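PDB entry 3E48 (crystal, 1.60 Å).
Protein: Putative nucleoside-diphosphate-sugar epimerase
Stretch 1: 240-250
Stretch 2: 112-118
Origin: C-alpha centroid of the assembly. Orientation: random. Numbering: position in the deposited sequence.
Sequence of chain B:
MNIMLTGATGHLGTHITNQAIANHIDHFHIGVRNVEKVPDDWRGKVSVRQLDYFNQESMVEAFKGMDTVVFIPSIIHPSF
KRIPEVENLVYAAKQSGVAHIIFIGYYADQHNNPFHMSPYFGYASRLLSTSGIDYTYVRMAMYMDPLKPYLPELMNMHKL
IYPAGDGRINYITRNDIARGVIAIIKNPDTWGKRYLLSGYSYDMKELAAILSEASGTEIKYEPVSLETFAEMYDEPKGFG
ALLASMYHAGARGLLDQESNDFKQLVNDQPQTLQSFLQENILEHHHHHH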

# COMPACT_ATOMS: atom_id res chain seq x y z
N GLY B 240 1.29 21.46 1.72
CA GLY B 240 2.39 21.77 2.60
C GLY B 240 2.86 20.59 3.43
O GLY B 240 4.04 20.23 3.40
N ALA B 241 1.95 19.98 4.17
CA ALA B 241 2.29 18.84 5.01
C ALA B 241 2.70 17.64 4.16
O ALA B 241 3.51 16.82 4.59
CB ALA B 241 1.11 18.47 5.91
N LEU B 242 2.15 17.55 2.96
CA LEU B 242 2.48 16.45 2.06
C LEU B 242 3.92 16.55 1.58
O LEU B 242 4.65 15.56 1.56
CB LEU B 242 1.52 16.44 0.86
CG LEU B 242 1.74 15.40 -0.25
CD1 LEU B 242 0.43 15.13 -0.97
CD2 LEU B 242 2.80 15.90 -1.23
N LEU B 243 4.33 17.76 1.20
CA LEU B 243 5.70 17.95 0.73
C LEU B 243 6.67 17.70 1.88
O LEU B 243 7.71 17.07 1.70
CB LEU B 243 5.87 19.37 0.20
CG LEU B 243 7.15 19.64 -0.60
CD1 LEU B 243 7.18 18.77 -1.85
CD2 LEU B 243 7.21 21.11 -0.97
N ALA B 244 6.32 18.19 3.06
CA ALA B 244 7.17 18.00 4.23
C ALA B 244 7.32 16.51 4.54
O ALA B 244 8.42 16.04 4.84
CB ALA B 244 6.58 18.73 5.44
N SER B 245 6.22 15.76 4.44
CA SER B 245 6.26 14.33 4.74
C SER B 245 7.18 13.59 3.77
O SER B 245 7.74 12.55 4.11
CB SER B 245 4.84 13.72 4.67
OG SER B 245 4.40 13.54 3.34
N MSE B 246 7.34 14.14 2.57
CA MSE B 246 8.21 13.52 1.58
C MSE B 246 9.66 13.62 2.06
O MSE B 246 10.39 12.63 2.07
CB MSE B 246 8.04 14.21 0.22
CG MSE B 246 8.71 13.50 -0.94
SE MSE B 246 8.12 14.22 -2.64
CE MSE B 246 9.15 15.86 -2.60
N TYR B 247 10.08 14.81 2.48
CA TYR B 247 11.45 14.96 2.97
C TYR B 247 11.63 14.26 4.31
O TYR B 247 12.73 13.83 4.65
CB TYR B 247 11.81 16.44 3.03
CG TYR B 247 11.89 17.01 1.63
CD1 TYR B 247 12.92 16.64 0.77
CD2 TYR B 247 10.87 17.82 1.12
CE1 TYR B 247 12.92 17.04 -0.57
CE2 TYR B 247 10.86 18.22 -0.21
CZ TYR B 247 11.89 17.82 -1.05
OH TYR B 247 11.88 18.18 -2.38
N HIS B 248 10.54 14.14 5.07
CA HIS B 248 10.61 13.45 6.35
C HIS B 248 10.94 11.98 6.08
O HIS B 248 11.69 11.35 6.82
CB HIS B 248 9.28 13.59 7.09
CG HIS B 248 9.28 12.98 8.46
ND1 HIS B 248 10.26 13.25 9.39
CD2 HIS B 248 8.42 12.12 9.05
CE1 HIS B 248 10.00 12.59 10.50
NE2 HIS B 248 8.89 11.90 10.33
N ALA B 249 10.38 11.44 5.00
CA ALA B 249 10.66 10.06 4.64
C ALA B 249 12.15 9.96 4.32
O ALA B 249 12.79 8.94 4.57
CB ALA B 249 9.82 9.64 3.43
N GLY B 250 12.70 11.03 3.76
CA GLY B 250 14.11 11.05 3.43
C GLY B 250 14.96 11.07 4.69
O GLY B 250 16.04 10.48 4.74
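Stretch 2 (112-118) NNPFHMS

Stretch 1 is helical throughout, and the helix runs on at both ends. Stretch 2 has no regular helix or strand in its first six residues; it closes with a type I beta turn from Phe115 to Ser118. The two segments run in opposite senses: by CA atoms, Pro114 pairs with Ala249, Phe115 with Met246 and His116 with Leu242. The CA atoms of Phe115 and Met246 come within 4.8 Å. Ser245 and Ala249, both small, point their CA-to-CB bonds toward the loop.

Pro114 packs against Ala249 and His248. Pro114 CG lies 3.8 Å from Ala249 CB and 3.9 Å from His248 CD2, so the ring rests between a methyl group and an imidazole. Asn113 holds this part of the loop in shape: Phe115 N donates to Asn113 OD1 at 2.8 Å. Asn113 OD1 is also 3.4 Å from Ala249 CB.

Phe115 is the largest bump. Its ring enters the space between Leu242 and Met246, one helical turn apart. Phe115 CE1 is 3.7 Å from Leu242 CD2, and Phe115 CD1 is 3.7 Å from Met246 CB. The edge of the ring meets Leu242 O. Met246 is selenomethionine; Met246 SE lies obliquely 4.7 Å from the Phe115 ring centroid.

Ser245 sits at the middle of the contact. Ser245 OG donates to Leu242 O at 2.7 Å, within its own helix, and accepts a hydrogen bond from His116 N at 3.0 Å. This ties the loop backbone directly to the helix.

His116 lays one ring face over the helix, with Leu242 CA 4.0 Å from the ring centroid in a CH-pi contact. Ala241 O lies over the same ring. Selenomethionine Met117 packs its SE 3.8 Å from Leu242 CD1. About 470 Å² is buried, both sides summed.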

# COMPACT_ATOMS: atom_id res chain seq x y z
N ASN B 112 6.13 1.47 5.90
CA ASN B 112 6.35 2.46 6.95
C ASN B 112 6.82 3.81 6.41
O ASN B 112 7.47 4.58 7.12
CB ASN B 112 7.36 1.92 7.98
CG ASN B 112 8.74 1.70 7.38
OD1 ASN B 112 8.89 1.51 6.18
ND2 ASN B 112 9.75 1.69 8.24
N ASN B 113 6.48 4.11 5.16
CA ASN B 113 6.89 5.39 4.59
C ASN B 113 5.84 6.44 4.96
O ASN B 113 4.66 6.30 4.64
CB ASN B 113 7.02 5.28 3.07
CG ASN B 113 7.71 6.48 2.47
OD1 ASN B 113 7.25 7.60 2.61
ND2 ASN B 113 8.84 6.25 1.79
N PRO B 114 6.27 7.52 5.65
CA PRO B 114 5.41 8.62 6.10
C PRO B 114 4.89 9.56 5.01
O PRO B 114 4.04 10.42 5.29
CB PRO B 114 6.29 9.34 7.11
CG PRO B 114 7.64 9.20 6.51
CD PRO B 114 7.66 7.74 6.08
N PHE B 115 5.40 9.41 3.79
CA PHE B 115 4.94 10.25 2.68
C PHE B 115 3.43 10.10 2.56
O PHE B 115 2.91 8.98 2.49
CB PHE B 115 5.63 9.83 1.37
CG PHE B 115 5.19 10.63 0.18
CD1 PHE B 115 5.11 12.02 0.26
CD2 PHE B 115 4.85 10.01 -1.02
CE1 PHE B 115 4.70 12.78 -0.84
CE2 PHE B 115 4.44 10.76 -2.13
CZ PHE B 115 4.37 12.14 -2.04
N HIS B 116 2.72 11.23 2.53
CA HIS B 116 1.27 11.24 2.45
C HIS B 116 0.65 10.41 1.34
O HIS B 116 -0.49 9.96 1.47
CB HIS B 116 0.76 12.67 2.35
CG HIS B 116 0.72 13.40 3.66
ND1 HIS B 116 1.55 13.08 4.71
CD2 HIS B 116 -0.02 14.45 4.07
CE1 HIS B 116 1.31 13.91 5.72
NE2 HIS B 116 0.37 14.75 5.35
N MSE B 117 1.36 10.22 0.24
CA MSE B 117 0.79 9.44 -0.85
C MSE B 117 1.23 7.98 -0.82
O MSE B 117 0.88 7.22 -1.73
CB MSE B 117 1.14 10.06 -2.21
CG MSE B 117 0.67 11.50 -2.39
SE MSE B 117 -1.20 11.80 -1.97
CE MSE B 117 -1.95 10.45 -3.13
N SER B 118 1.97 7.56 0.20
CA SER B 118 2.38 6.16 0.23
C SER B 118 1.18 5.19 0.22
O SER B 118 1.25 4.15 -0.43
CB SER B 118 3.30 5.87 1.44
OG SER B 118 2.60 5.91 2.66